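Local coordinates for phosphate-binding protein (Xanthomonas axonopodis pv. citri, PDB 5UB3) that probably serves as a periplasmic sensor that captures a small anionic ligand, as phosphonate-binding relatives do, and works as a receptor paired with a diguanylate cyclase, at residues Thr95-Arg100 / His106-Leu111; Thr115-Asn120 / Leu165-Phe170; Gln119-Ser122 / Gly126-Leu129; Phe170-Leu175 / Lys197-Ile202; Val184-Asp187 / His191-Pro194. All coordinates share one frame; numbering follows the deposited sequence.

Contact 1: Thr95-Arg100 / His106-Leu111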
# COMPACT_ATOMS: atom_id res chain seq x y z
N THR A 95 2.83 7.20 -7.86
CA THR A 95 1.49 7.21 -8.42
C THR A 95 1.51 7.86 -9.79
O THR A 95 2.22 8.85 -10.00
CB THR A 95 0.50 7.83 -7.45
OG1 THR A 95 0.30 6.88 -6.38
CG2 THR A 95 -0.83 8.07 -8.14
N LEU A 96 0.78 7.26 -10.71
CA LEU A 96 0.48 7.91 -11.97
C LEU A 96 -1.00 8.14 -12.12
O LEU A 96 -1.85 7.37 -11.62
CB LEU A 96 1.09 7.15 -13.12
CG LEU A 96 0.93 5.66 -13.29
CD1 LEU A 96 -0.49 5.45 -13.74
CD2 LEU A 96 1.92 5.03 -14.30
N PHE A 97 -1.32 9.24 -12.75
CA PHE A 97 -2.71 9.55 -13.06
C PHE A 97 -2.83 9.29 -14.52
O PHE A 97 -1.99 9.72 -15.30
CB PHE A 97 -3.01 11.00 -12.78
CG PHE A 97 -3.05 11.36 -11.32
CD1 PHE A 97 -1.88 11.50 -10.60
CD2 PHE A 97 -4.24 11.62 -10.69
CE1 PHE A 97 -1.91 11.86 -9.27
CE2 PHE A 97 -4.29 11.96 -9.36
CZ PHE A 97 -3.11 12.11 -8.65
N PHE A 98 -3.90 8.63 -14.94
CA PHE A 98 -4.06 8.36 -16.33
C PHE A 98 -5.49 8.62 -16.77
O PHE A 98 -6.43 8.56 -15.98
CB PHE A 98 -3.65 6.93 -16.63
CG PHE A 98 -4.53 5.92 -16.01
CD1 PHE A 98 -4.26 5.47 -14.72
CD2 PHE A 98 -5.66 5.43 -16.69
CE1 PHE A 98 -5.09 4.55 -14.11
CE2 PHE A 98 -6.48 4.52 -16.10
CZ PHE A 98 -6.22 4.08 -14.81
N VAL A 99 -5.63 8.89 -18.05
CA VAL A 99 -6.93 9.08 -18.70
C VAL A 99 -7.04 8.33 -20.00
O VAL A 99 -6.05 7.86 -20.56
CB VAL A 99 -7.15 10.54 -19.07
CG1 VAL A 99 -7.08 11.40 -17.82
CG2 VAL A 99 -6.16 11.00 -20.14
N ARG A 100 -8.25 8.30 -20.54
CA ARG A 100 -8.39 7.90 -21.94
C ARG A 100 -7.63 8.85 -22.85
O ARG A 100 -7.55 10.05 -22.62
CB ARG A 100 -9.84 7.82 -22.36
CG ARG A 100 -10.54 6.64 -21.71
CD ARG A 100 -11.87 6.42 -22.40
NE ARG A 100 -11.67 6.28 -23.84
CZ ARG A 100 -11.52 5.13 -24.51
NH1 ARG A 100 -11.58 3.93 -23.90
NH2 ARG A 100 -11.37 5.19 -25.85
N HIS A 106 -4.98 16.89 -20.04
CA HIS A 106 -3.55 16.71 -20.28
C HIS A 106 -2.65 16.89 -19.07
O HIS A 106 -1.48 16.59 -19.17
CB HIS A 106 -3.10 17.61 -21.42
CG HIS A 106 -3.62 17.13 -22.73
ND1 HIS A 106 -4.90 17.45 -23.16
CD2 HIS A 106 -3.12 16.24 -23.61
CE1 HIS A 106 -5.12 16.83 -24.31
NE2 HIS A 106 -4.07 16.08 -24.59
N SER A 107 -3.19 17.34 -17.94
CA SER A 107 -2.34 17.63 -16.82
C SER A 107 -3.17 17.41 -15.59
O SER A 107 -4.39 17.47 -15.64
CB SER A 107 -1.89 19.10 -16.84
OG SER A 107 -3.01 19.93 -16.65
N LEU A 108 -2.50 17.30 -14.47
CA LEU A 108 -3.21 17.26 -13.18
C LEU A 108 -4.20 18.40 -12.93
O LEU A 108 -5.34 18.17 -12.39
CB LEU A 108 -2.20 17.18 -12.02
CG LEU A 108 -2.86 16.74 -10.71
CD1 LEU A 108 -3.20 15.25 -10.68
CD2 LEU A 108 -1.91 17.20 -9.61
N SER A 109 -3.77 19.63 -13.23
CA SER A 109 -4.62 20.83 -13.03
C SER A 109 -5.95 20.70 -13.73
O SER A 109 -6.98 21.09 -13.20
CB SER A 109 -3.90 22.09 -13.55
OG SER A 109 -2.59 22.25 -12.94
N GLN A 110 -5.95 20.09 -14.90
CA GLN A 110 -7.23 19.84 -15.65
C GLN A 110 -8.12 18.75 -15.09
O GLN A 110 -9.18 18.45 -15.68
CB GLN A 110 -6.91 19.55 -17.10
CG GLN A 110 -6.26 20.73 -17.79
CD GLN A 110 -5.73 20.39 -19.18
OE1 GLN A 110 -5.96 19.31 -19.69
NE2 GLN A 110 -5.02 21.33 -19.79
N LEU A 111 -7.75 18.17 -13.94
CA LEU A 111 -8.71 17.36 -13.18
C LEU A 111 -9.93 18.14 -12.68
O LEU A 111 -10.98 17.53 -12.42
CB LEU A 111 -8.08 16.71 -11.95
CG LEU A 111 -7.78 15.25 -12.09
CD1 LEU A 111 -6.64 15.08 -13.10
CD2 LEU A 111 -7.39 14.76 -10.71
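F97 of the strand meets L108 and L111 of the following loop, and these three side chains make the whole contact. T95 OG1 hydrogen-bonds S125 O and the L96 backbone bonds to L181, while beyond F97 the ring of F98 meets those of F200 and W186, and V99 packs on R201 and V203. At F97 the side chain points at the 106-111 segment. Its CG stands anti to the carbonyl carbon (chi1 -71°), and the ring is presented face-on to L108. CD1 of L108 sits over the middle of that face, 3.6 Å from the centroid of the F97 ring and 7° off its normal. This is a CH-pi contact from one methyl branch. L111 adds a looser touch, with its CD2 4.4 Å from CE2 of the F97 ring.

Within the loop, H106 N donates to Q110 OE1, at a rather short 2.6 Å, from above the carbonyl plane. L111 N bonds to L108 O in the short 3-10 turn. The contact is buried apolar packing beside strand 92-100. Helix 124-136 borders it, with P130 against F97 and L134 against both leucines. Strand 200-205 pairs with the F97 strand, and its H204 also touches L108.

Contact 2: Thr115-Asn120 / Leu165-Phe170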
# COMPACT_ATOMS: atom_id res chain seq x y z
N THR A 115 -13.76 13.66 -12.76
CA THR A 115 -13.86 12.66 -11.74
C THR A 115 -12.61 11.76 -11.76
O THR A 115 -12.00 11.50 -12.78
CB THR A 115 -15.17 11.84 -11.91
OG1 THR A 115 -15.13 11.22 -13.18
CG2 THR A 115 -16.35 12.72 -11.86
N LEU A 116 -12.26 11.31 -10.58
CA LEU A 116 -11.10 10.48 -10.37
C LEU A 116 -11.52 9.19 -9.66
O LEU A 116 -12.15 9.26 -8.65
CB LEU A 116 -10.17 11.25 -9.46
CG LEU A 116 -8.94 10.56 -8.91
CD1 LEU A 116 -7.91 10.24 -9.98
CD2 LEU A 116 -8.31 11.50 -7.91
N ALA A 117 -11.06 8.05 -10.15
CA ALA A 117 -11.22 6.75 -9.56
C ALA A 117 -10.08 6.46 -8.62
O ALA A 117 -8.94 6.41 -9.05
CB ALA A 117 -11.23 5.66 -10.66
N LEU A 118 -10.41 6.24 -7.36
CA LEU A 118 -9.46 5.82 -6.35
C LEU A 118 -9.83 4.48 -5.80
O LEU A 118 -10.90 3.94 -6.08
CB LEU A 118 -9.48 6.84 -5.25
CG LEU A 118 -9.07 8.23 -5.77
CD1 LEU A 118 -9.03 9.22 -4.62
CD2 LEU A 118 -7.70 8.15 -6.39
N GLN A 119 -8.96 3.94 -4.98
CA GLN A 119 -9.16 2.61 -4.52
C GLN A 119 -9.92 2.42 -3.22
O GLN A 119 -11.10 2.07 -3.25
CB GLN A 119 -7.84 1.90 -4.54
CG GLN A 119 -7.46 1.56 -5.96
CD GLN A 119 -6.03 1.12 -6.09
OE1 GLN A 119 -5.57 0.19 -5.39
NE2 GLN A 119 -5.31 1.77 -6.98
N ASN A 120 -9.25 2.52 -2.10
CA ASN A 120 -9.87 2.51 -0.79
C ASN A 120 -8.93 3.32 0.06
O ASN A 120 -7.81 3.58 -0.38
CB ASN A 120 -9.99 1.11 -0.16
CG ASN A 120 -8.65 0.39 -0.09
OD1 ASN A 120 -7.67 0.83 0.56
ND2 ASN A 120 -8.58 -0.69 -0.83
N LEU A 165 -8.15 -3.01 -10.77
CA LEU A 165 -8.71 -3.31 -12.08
C LEU A 165 -9.90 -2.43 -12.31
O LEU A 165 -10.11 -1.95 -13.42
CB LEU A 165 -9.14 -4.78 -12.16
CG LEU A 165 -9.78 -5.25 -13.49
CD1 LEU A 165 -8.95 -4.86 -14.70
CD2 LEU A 165 -10.00 -6.75 -13.47
N ASN A 166 -10.69 -2.22 -11.27
CA ASN A 166 -11.83 -1.29 -11.39
C ASN A 166 -11.41 0.14 -11.73
O ASN A 166 -12.04 0.80 -12.54
CB ASN A 166 -12.69 -1.34 -10.13
CG ASN A 166 -13.62 -2.56 -10.08
OD1 ASN A 166 -13.65 -3.41 -10.97
ND2 ASN A 166 -14.38 -2.63 -9.02
N VAL A 167 -10.34 0.63 -11.14
CA VAL A 167 -9.85 1.96 -11.53
C VAL A 167 -9.63 1.96 -13.05
O VAL A 167 -10.08 2.83 -13.76
CB VAL A 167 -8.54 2.28 -10.82
CG1 VAL A 167 -7.96 3.57 -11.34
CG2 VAL A 167 -8.77 2.40 -9.32
N ALA A 168 -8.88 0.97 -13.55
CA ALA A 168 -8.58 0.92 -14.96
C ALA A 168 -9.90 0.76 -15.75
O ALA A 168 -10.17 1.50 -16.68
CB ALA A 168 -7.62 -0.22 -15.23
N ALA A 169 -10.75 -0.15 -15.31
CA ALA A 169 -12.01 -0.43 -16.01
C ALA A 169 -12.99 0.72 -16.08
O ALA A 169 -13.58 0.97 -17.13
CB ALA A 169 -12.68 -1.65 -15.41
N PHE A 170 -13.16 1.45 -14.97
CA PHE A 170 -14.08 2.60 -14.96
C PHE A 170 -13.62 3.71 -15.85
O PHE A 170 -14.42 4.37 -16.45
CB PHE A 170 -14.29 3.20 -13.55
CG PHE A 170 -15.32 2.49 -12.74
CD1 PHE A 170 -15.09 1.23 -12.27
CD2 PHE A 170 -16.51 3.10 -12.44
CE1 PHE A 170 -16.04 0.57 -11.53
CE2 PHE A 170 -17.47 2.45 -11.69
CZ PHE A 170 -17.24 1.19 -11.24
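V167 fits its two methyls against A117 and Q119, where helix 164-172 packs alongside strand 115-118, running roughly antiparallel to it. This is helix-on-sheet packing in one lobe of a periplasmic binding protein fold. CG1 of V167 comes down on the strand, 3.9 Å from A117 CB. The same methyl lies 3.8 Å from A117 O. CG2, the other branch, reaches further along the chain to Q119 and stands 3.7 Å from Q119 CG. Both methyls lie near A117 O, and CG2 continues to Q119. The torsion of V167 explains this: CG1 is anti to the backbone N (chi1 174°) and CG2 is anti to the carbonyl carbon. No hydrogen bond crosses the contact. The CA atoms of A117 and V167 come within 5.4 Å, a close approach that the small alanine permits.

Q119 meets the valine with its aliphatic part, and the two side chains cross at about a right angle. L118 points its side chain to the other side of the strand, onto Y127, P130 and M131 of helix 124-136. The strand is therefore covered by a helix on each side. Its edges are held by backbone bonds, A117 to V178 of strand 178-182 and L118 to L159 of strand 156-160. The surrounding helix turn is held by A169 N to L165 O and F170 N to N166 O. N166 also ties the start of the helix, its ND2 donating to V161 O. L118 adds a backbone touch, with its O 4.2 Å from V167 CG2.

Contact 3: Gln119-Ser122 / Gly126-Leu129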
# COMPACT_ATOMS: atom_id res chain seq x y z
N GLN A 119 -8.96 3.94 -4.98
CA GLN A 119 -9.16 2.61 -4.52
C GLN A 119 -9.92 2.42 -3.22
O GLN A 119 -11.10 2.07 -3.25
CB GLN A 119 -7.84 1.90 -4.54
CG GLN A 119 -7.46 1.56 -5.96
CD GLN A 119 -6.03 1.12 -6.09
OE1 GLN A 119 -5.57 0.19 -5.39
NE2 GLN A 119 -5.31 1.77 -6.98
N ASN A 120 -9.25 2.52 -2.10
CA ASN A 120 -9.87 2.51 -0.79
C ASN A 120 -8.93 3.32 0.06
O ASN A 120 -7.81 3.58 -0.38
CB ASN A 120 -9.99 1.11 -0.16
CG ASN A 120 -8.65 0.39 -0.09
OD1 ASN A 120 -7.67 0.83 0.56
ND2 ASN A 120 -8.58 -0.69 -0.83
N ALA A 121 -9.32 3.65 1.29
CA ALA A 121 -8.58 4.61 2.13
C ALA A 121 -7.21 4.13 2.62
O ALA A 121 -6.35 4.95 3.01
CB ALA A 121 -9.45 5.07 3.28
N SER A 122 -6.99 2.81 2.56
CA SER A 122 -5.76 2.20 2.97
C SER A 122 -4.72 2.10 1.83
O SER A 122 -3.56 1.72 2.07
CB SER A 122 -6.11 0.84 3.64
OG SER A 122 -7.15 1.03 4.65
N GLY A 126 -3.05 4.36 -4.61
CA GLY A 126 -4.39 4.51 -5.17
C GLY A 126 -5.32 5.34 -4.33
O GLY A 126 -6.52 5.46 -4.65
N TYR A 127 -4.81 5.96 -3.27
CA TYR A 127 -5.59 6.92 -2.49
C TYR A 127 -4.71 7.97 -1.87
O TYR A 127 -4.84 9.16 -2.11
CB TYR A 127 -6.45 6.21 -1.40
CG TYR A 127 -7.24 7.12 -0.58
CD1 TYR A 127 -8.41 7.69 -1.08
CD2 TYR A 127 -6.84 7.47 0.69
CE1 TYR A 127 -9.17 8.55 -0.30
CE2 TYR A 127 -7.57 8.32 1.47
CZ TYR A 127 -8.72 8.87 0.97
OH TYR A 127 -9.43 9.73 1.75
N LEU A 128 -3.79 7.52 -1.05
CA LEU A 128 -3.04 8.48 -0.22
C LEU A 128 -2.22 9.34 -1.09
O LEU A 128 -2.30 10.54 -0.99
CB LEU A 128 -2.20 7.76 0.84
CG LEU A 128 -3.04 7.05 1.89
CD1 LEU A 128 -2.25 5.99 2.68
CD2 LEU A 128 -3.81 7.97 2.84
N LEU A 129 -1.38 8.76 -1.93
CA LEU A 129 -0.51 9.56 -2.81
C LEU A 129 -1.26 10.44 -3.75
O LEU A 129 -0.95 11.62 -3.83
CB LEU A 129 0.52 8.73 -3.58
CG LEU A 129 1.49 7.96 -2.67
CD1 LEU A 129 2.54 7.30 -3.58
CD2 LEU A 129 2.16 8.86 -1.66
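Q119 N donates to G126 O across the contact at 2.9 Å, with an N-H...O angle of 162°. The donor is tilted 34° from the carbonyl plane. The bond joins the loop after strand 115-118 to the first part of helix 124-136, so this is a strand-loop-helix connection of the periplasmic binding protein fold. A wider pi-type turn at 126-128 marks this part of the helix. The two chains are closest at Q119 and G126, whose CA atoms lie 5.2 Å apart. NE2 of Q119 lies 3.4 Å from G126 CA, directly against the glycine backbone.

Y127 packs against the loop from the helix side. Its CG is anti to the backbone N (chi1 179°), which sets one face of the ring against A121 CA in a CH-pi contact. A121 CA sits over that face, 4.0 Å from the ring centroid of Y127 and shifted toward the rim. A121 CB touches CE2 of the same ring. L128 CD2 lies near A121 O, a loose van der Waals contact. The loop is also held from within and from outside. S122 N makes a weak bond to N120 OD1, and S122 OG bonds to A48 N. Y158 and M160 of strand 156-160 also pack on Y127. In the loop, N120 O lies 3.1 Å from Y127 CB.

Contact 4: Phe170-Leu175 / Lys197-Ile202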
# COMPACT_ATOMS: atom_id res chain seq x y z
N PHE A 170 -13.16 1.45 -14.97
CA PHE A 170 -14.08 2.60 -14.96
C PHE A 170 -13.62 3.71 -15.85
O PHE A 170 -14.42 4.37 -16.45
CB PHE A 170 -14.29 3.20 -13.55
CG PHE A 170 -15.32 2.49 -12.74
CD1 PHE A 170 -15.09 1.23 -12.27
CD2 PHE A 170 -16.51 3.10 -12.44
CE1 PHE A 170 -16.04 0.57 -11.53
CE2 PHE A 170 -17.47 2.45 -11.69
CZ PHE A 170 -17.24 1.19 -11.24
N VAL A 171 -12.32 3.94 -15.90
CA VAL A 171 -11.79 4.98 -16.79
C VAL A 171 -11.90 4.49 -18.23
O VAL A 171 -12.23 5.28 -19.14
CB VAL A 171 -10.35 5.39 -16.45
CG1 VAL A 171 -9.87 6.51 -17.36
CG2 VAL A 171 -10.32 5.87 -15.04
N HIS A 172 -11.68 3.18 -18.43
CA HIS A 172 -11.70 2.72 -19.80
C HIS A 172 -13.08 2.84 -20.37
O HIS A 172 -13.22 3.19 -21.55
CB HIS A 172 -11.21 1.31 -19.95
CG HIS A 172 -10.98 0.97 -21.38
ND1 HIS A 172 -11.81 0.13 -22.08
CD2 HIS A 172 -10.08 1.43 -22.27
CE1 HIS A 172 -11.40 0.05 -23.33
NE2 HIS A 172 -10.36 0.84 -23.47
N LYS A 173 -14.09 2.60 -19.51
CA LYS A 173 -15.45 2.51 -19.94
C LYS A 173 -16.16 3.85 -19.90
O LYS A 173 -17.38 3.86 -20.06
CB LYS A 173 -16.19 1.42 -19.15
CG LYS A 173 -15.59 0.05 -19.42
CD LYS A 173 -16.24 -1.03 -18.61
CE LYS A 173 -15.35 -2.26 -18.41
NZ LYS A 173 -15.19 -2.90 -19.72
N HIS A 174 -15.41 4.97 -19.80
CA HIS A 174 -15.95 6.34 -19.77
C HIS A 174 -16.85 6.60 -18.54
O HIS A 174 -17.70 7.48 -18.57
CB HIS A 174 -16.72 6.70 -21.07
CG HIS A 174 -15.86 6.81 -22.28
ND1 HIS A 174 -15.62 5.73 -23.11
CD2 HIS A 174 -15.22 7.86 -22.82
CE1 HIS A 174 -14.84 6.12 -24.11
NE2 HIS A 174 -14.57 7.41 -23.95
N LEU A 175 -16.68 5.86 -17.46
CA LEU A 175 -17.51 6.10 -16.29
C LEU A 175 -16.88 7.17 -15.45
O LEU A 175 -17.57 7.90 -14.82
CB LEU A 175 -17.67 4.85 -15.48
CG LEU A 175 -18.37 3.76 -16.29
CD1 LEU A 175 -18.14 2.42 -15.63
CD2 LEU A 175 -19.86 4.04 -16.47
N LYS A 197 -5.06 -0.52 -21.37
CA LYS A 197 -3.87 0.31 -21.33
C LYS A 197 -3.58 1.06 -22.62
O LYS A 197 -3.15 2.20 -22.60
CB LYS A 197 -2.66 -0.58 -21.00
CG LYS A 197 -1.36 0.18 -20.80
CD LYS A 197 -0.22 -0.79 -20.54
CE LYS A 197 0.94 0.03 -20.06
NZ LYS A 197 2.18 -0.74 -20.00
N ARG A 198 -3.79 0.39 -23.73
CA ARG A 198 -3.52 0.99 -25.05
C ARG A 198 -4.40 2.21 -25.30
O ARG A 198 -4.02 3.05 -26.09
CB ARG A 198 -3.70 -0.04 -26.17
CG ARG A 198 -5.13 -0.44 -26.40
CD ARG A 198 -5.18 -1.74 -27.17
NE ARG A 198 -6.50 -2.05 -27.69
CZ ARG A 198 -6.84 -3.23 -28.21
NH1 ARG A 198 -5.95 -4.23 -28.27
NH2 ARG A 198 -8.06 -3.45 -28.65
N ASP A 199 -5.55 2.30 -24.64
CA ASP A 199 -6.41 3.48 -24.78
C ASP A 199 -6.14 4.62 -23.81
O ASP A 199 -6.86 5.62 -23.81
CB ASP A 199 -7.86 3.06 -24.77
CG ASP A 199 -8.25 2.24 -26.03
OD1 ASP A 199 -7.75 2.48 -27.12
OD2 ASP A 199 -9.07 1.34 -25.89
N PHE A 200 -5.10 4.47 -22.99
CA PHE A 200 -4.76 5.42 -21.94
C PHE A 200 -3.49 6.21 -22.17
O PHE A 200 -2.54 5.75 -22.78
CB PHE A 200 -4.57 4.66 -20.60
CG PHE A 200 -5.80 4.03 -20.05
CD1 PHE A 200 -7.07 4.53 -20.32
CD2 PHE A 200 -5.69 2.97 -19.20
CE1 PHE A 200 -8.18 3.93 -19.76
CE2 PHE A 200 -6.83 2.34 -18.64
CZ PHE A 200 -8.06 2.84 -18.91
N ARG A 201 -3.46 7.38 -21.56
CA ARG A 201 -2.35 8.27 -21.56
C ARG A 201 -2.08 8.64 -20.07
O ARG A 201 -3.01 8.98 -19.30
CB ARG A 201 -2.80 9.50 -22.36
CG ARG A 201 -1.87 10.68 -22.39
CD ARG A 201 -2.21 11.58 -23.60
NE ARG A 201 -3.65 11.84 -23.76
CZ ARG A 201 -4.32 12.68 -23.00
NH1 ARG A 201 -3.69 13.32 -22.03
NH2 ARG A 201 -5.63 12.86 -23.18
N ILE A 202 -0.80 8.67 -19.71
CA ILE A 202 -0.40 9.19 -18.39
C ILE A 202 -0.37 10.71 -18.38
O ILE A 202 0.26 11.33 -19.22
CB ILE A 202 0.94 8.59 -17.97
CG1 ILE A 202 0.80 7.06 -17.87
CG2 ILE A 202 1.40 9.21 -16.67
CD1 ILE A 202 2.12 6.36 -18.00
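The H172 and F200 rings meet as an offset edge-to-face pair, with planes at 76° and centroids 5.7 Å apart. The edge of H172 is turned to the face of F200. At the rim of H172, near its plane, lie F200 CE1 and D199 OD2, and F196 stacks on the same imidazole. The F200 ring has backbone at its own edge, with H172 N in its plane.

H172 NE2 donates to D199 OD2 at 2.8 Å, and the bond is almost straight at 174°. The acceptor lies in the plane of the imidazole. It uses the anti lone pair of the carboxylate, the one away from OD1. Ring and carboxylate are nearly coplanar, so the two flat groups join edge to edge. D199 CB lies in that plane too, 3.6 Å from H172 NE2. The nearby carboxylate would probably favour a protonated imidazole. The histidine torsion, CG anti to the backbone N (chi1 -169°), swings the ring out to D199.

Behind the polar pair the contact is apolar. CZ of F200 lies 3.7 Å from H172 CB, and V171 CG1 touches CE1 of the F200 ring. F98 meets F200 as well. R100 NH1 hydrogen-bonds H172 O near the helix end.

The helix ends in a Schellman motif. H174, with positive phi, is its C-prime residue; L175 N bonds to F170 O and H174 N to V171 O. On the other side a type I turn from K197 to F200 leads into strand 200-205. The whole is a helix C-terminus fastened to a turn at the margin of one lobe.

Contact 5: Val184-Asp187 / His191-Pro194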
# COMPACT_ATOMS: atom_id res chain seq x y z
N VAL A 184 4.04 0.63 -10.94
CA VAL A 184 4.20 -0.83 -11.06
C VAL A 184 2.92 -1.50 -11.53
O VAL A 184 2.92 -2.39 -12.42
CB VAL A 184 4.61 -1.44 -9.72
CG1 VAL A 184 4.84 -2.94 -9.88
CG2 VAL A 184 5.85 -0.76 -9.20
N ASP A 185 1.82 -1.05 -10.95
CA ASP A 185 0.51 -1.49 -11.38
C ASP A 185 0.28 -1.29 -12.85
O ASP A 185 -0.29 -2.14 -13.50
CB ASP A 185 -0.57 -0.68 -10.68
CG ASP A 185 -0.67 -0.94 -9.23
OD1 ASP A 185 -0.29 -2.01 -8.71
OD2 ASP A 185 -1.24 -0.04 -8.58
N TRP A 186 0.75 -0.16 -13.38
CA TRP A 186 0.65 0.16 -14.78
C TRP A 186 1.14 -0.96 -15.70
O TRP A 186 0.59 -1.16 -16.77
CB TRP A 186 1.46 1.41 -15.04
CG TRP A 186 1.35 1.99 -16.42
CD1 TRP A 186 2.34 2.06 -17.36
CD2 TRP A 186 0.18 2.65 -17.01
NE1 TRP A 186 1.87 2.71 -18.48
CE2 TRP A 186 0.56 3.08 -18.29
CE3 TRP A 186 -1.12 2.90 -16.57
CZ2 TRP A 186 -0.31 3.77 -19.15
CZ3 TRP A 186 -2.01 3.60 -17.42
CH2 TRP A 186 -1.59 4.01 -18.70
N ASP A 187 2.19 -1.66 -15.28
CA ASP A 187 2.85 -2.71 -16.07
C ASP A 187 2.44 -4.10 -15.62
O ASP A 187 2.96 -5.11 -16.12
CB ASP A 187 4.39 -2.53 -16.01
CG ASP A 187 4.86 -1.33 -16.82
OD1 ASP A 187 4.31 -1.08 -17.91
OD2 ASP A 187 5.72 -0.58 -16.36
N HIS A 191 -3.88 -5.85 -13.17
CA HIS A 191 -4.39 -4.54 -12.76
C HIS A 191 -4.66 -3.61 -13.93
O HIS A 191 -5.62 -2.88 -13.91
CB HIS A 191 -3.40 -3.89 -11.78
CG HIS A 191 -3.13 -4.74 -10.57
ND1 HIS A 191 -1.87 -4.93 -10.05
CD2 HIS A 191 -3.97 -5.48 -9.82
CE1 HIS A 191 -1.95 -5.71 -8.99
NE2 HIS A 191 -3.21 -6.07 -8.84
N MET A 192 -3.80 -3.63 -14.94
CA MET A 192 -3.93 -2.77 -16.11
C MET A 192 -3.89 -3.63 -17.38
O MET A 192 -2.84 -3.70 -18.02
CB MET A 192 -2.85 -1.71 -16.10
CG MET A 192 -2.70 -0.88 -17.37
SD MET A 192 -4.05 0.27 -17.74
CE MET A 192 -4.16 1.10 -16.15
N PRO A 193 -5.03 -4.26 -17.75
CA PRO A 193 -5.13 -5.09 -18.97
C PRO A 193 -4.67 -4.34 -20.20
O PRO A 193 -5.01 -3.18 -20.39
CB PRO A 193 -6.62 -5.45 -19.10
CG PRO A 193 -7.23 -5.08 -17.81
CD PRO A 193 -6.36 -4.07 -17.14
N PRO A 194 -3.81 -4.99 -21.00
CA PRO A 194 -3.37 -4.39 -22.24
C PRO A 194 -4.51 -3.78 -23.08
O PRO A 194 -4.36 -2.65 -23.54
CB PRO A 194 -2.69 -5.56 -22.95
CG PRO A 194 -2.10 -6.32 -21.81
CD PRO A 194 -3.09 -6.23 -20.68
O HOH W 1 -0.21 -3.35 -17.79
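The two segments run close at D185-H191 and W186-M192, with CA atoms 5.9 Å apart in the first pair, and one water ties their backbones. That water donates to W186 O and to M192 O, at 2.7 Å for the latter. M192 packs on W186. Its CG is anti to the backbone N (chi1 170°), and the chain then bends at chi2 and chi3 to fold back on the indole. The methyl CE lies 3.5 Å from W186 CZ3. The sulfur SD stands 4.5 Å from the centroid of the six-membered ring of W186, at an oblique 37° from the normal. This is a Met-aromatic contact. It joins the short, weakly bonded helix 183-186 to the loop that leads into helix 194-197, where P193 holds the N-cap position. M192 was deposited in two conformers, so its details describe one of them.

D185 and H191 approach without a hydrogen bond, OD1 of D185 lying 3.6 Å from ND1 of H191. Carboxylate and imidazole are steeply turned, 73° apart. OD1 has its salt bridge with K164 NZ instead. The tryptophan is shared with K197, which makes a cation-pi contact on it, and with F98 and F200.

In the fold
Contacts 1, 2 and 3 are buried, while contacts 4 and 5 are partly buried. Contacts 1 and 2 are purely apolar across their segments. Contact 3 adds a backbone bond, contact 4 a histidine-carboxylate bond and contact 5 a bridging water. Contacts 2 and 4 both use helix 164-172, at its middle and its end. Contacts 2 and 3 share Q119 and N120. Strands 92-100 and 200-205 pair, so contacts 1 and 4 meet through a backbone hydrogen bond, R201 N to V99 O. F98 of the 95-100 segment reaches V167, M192 and W186, which brings contacts 1, 2 and 5 together. K197 joins contact 4 to contact 5 by a salt bridge with D187. Contacts 3 and 4 do not touch.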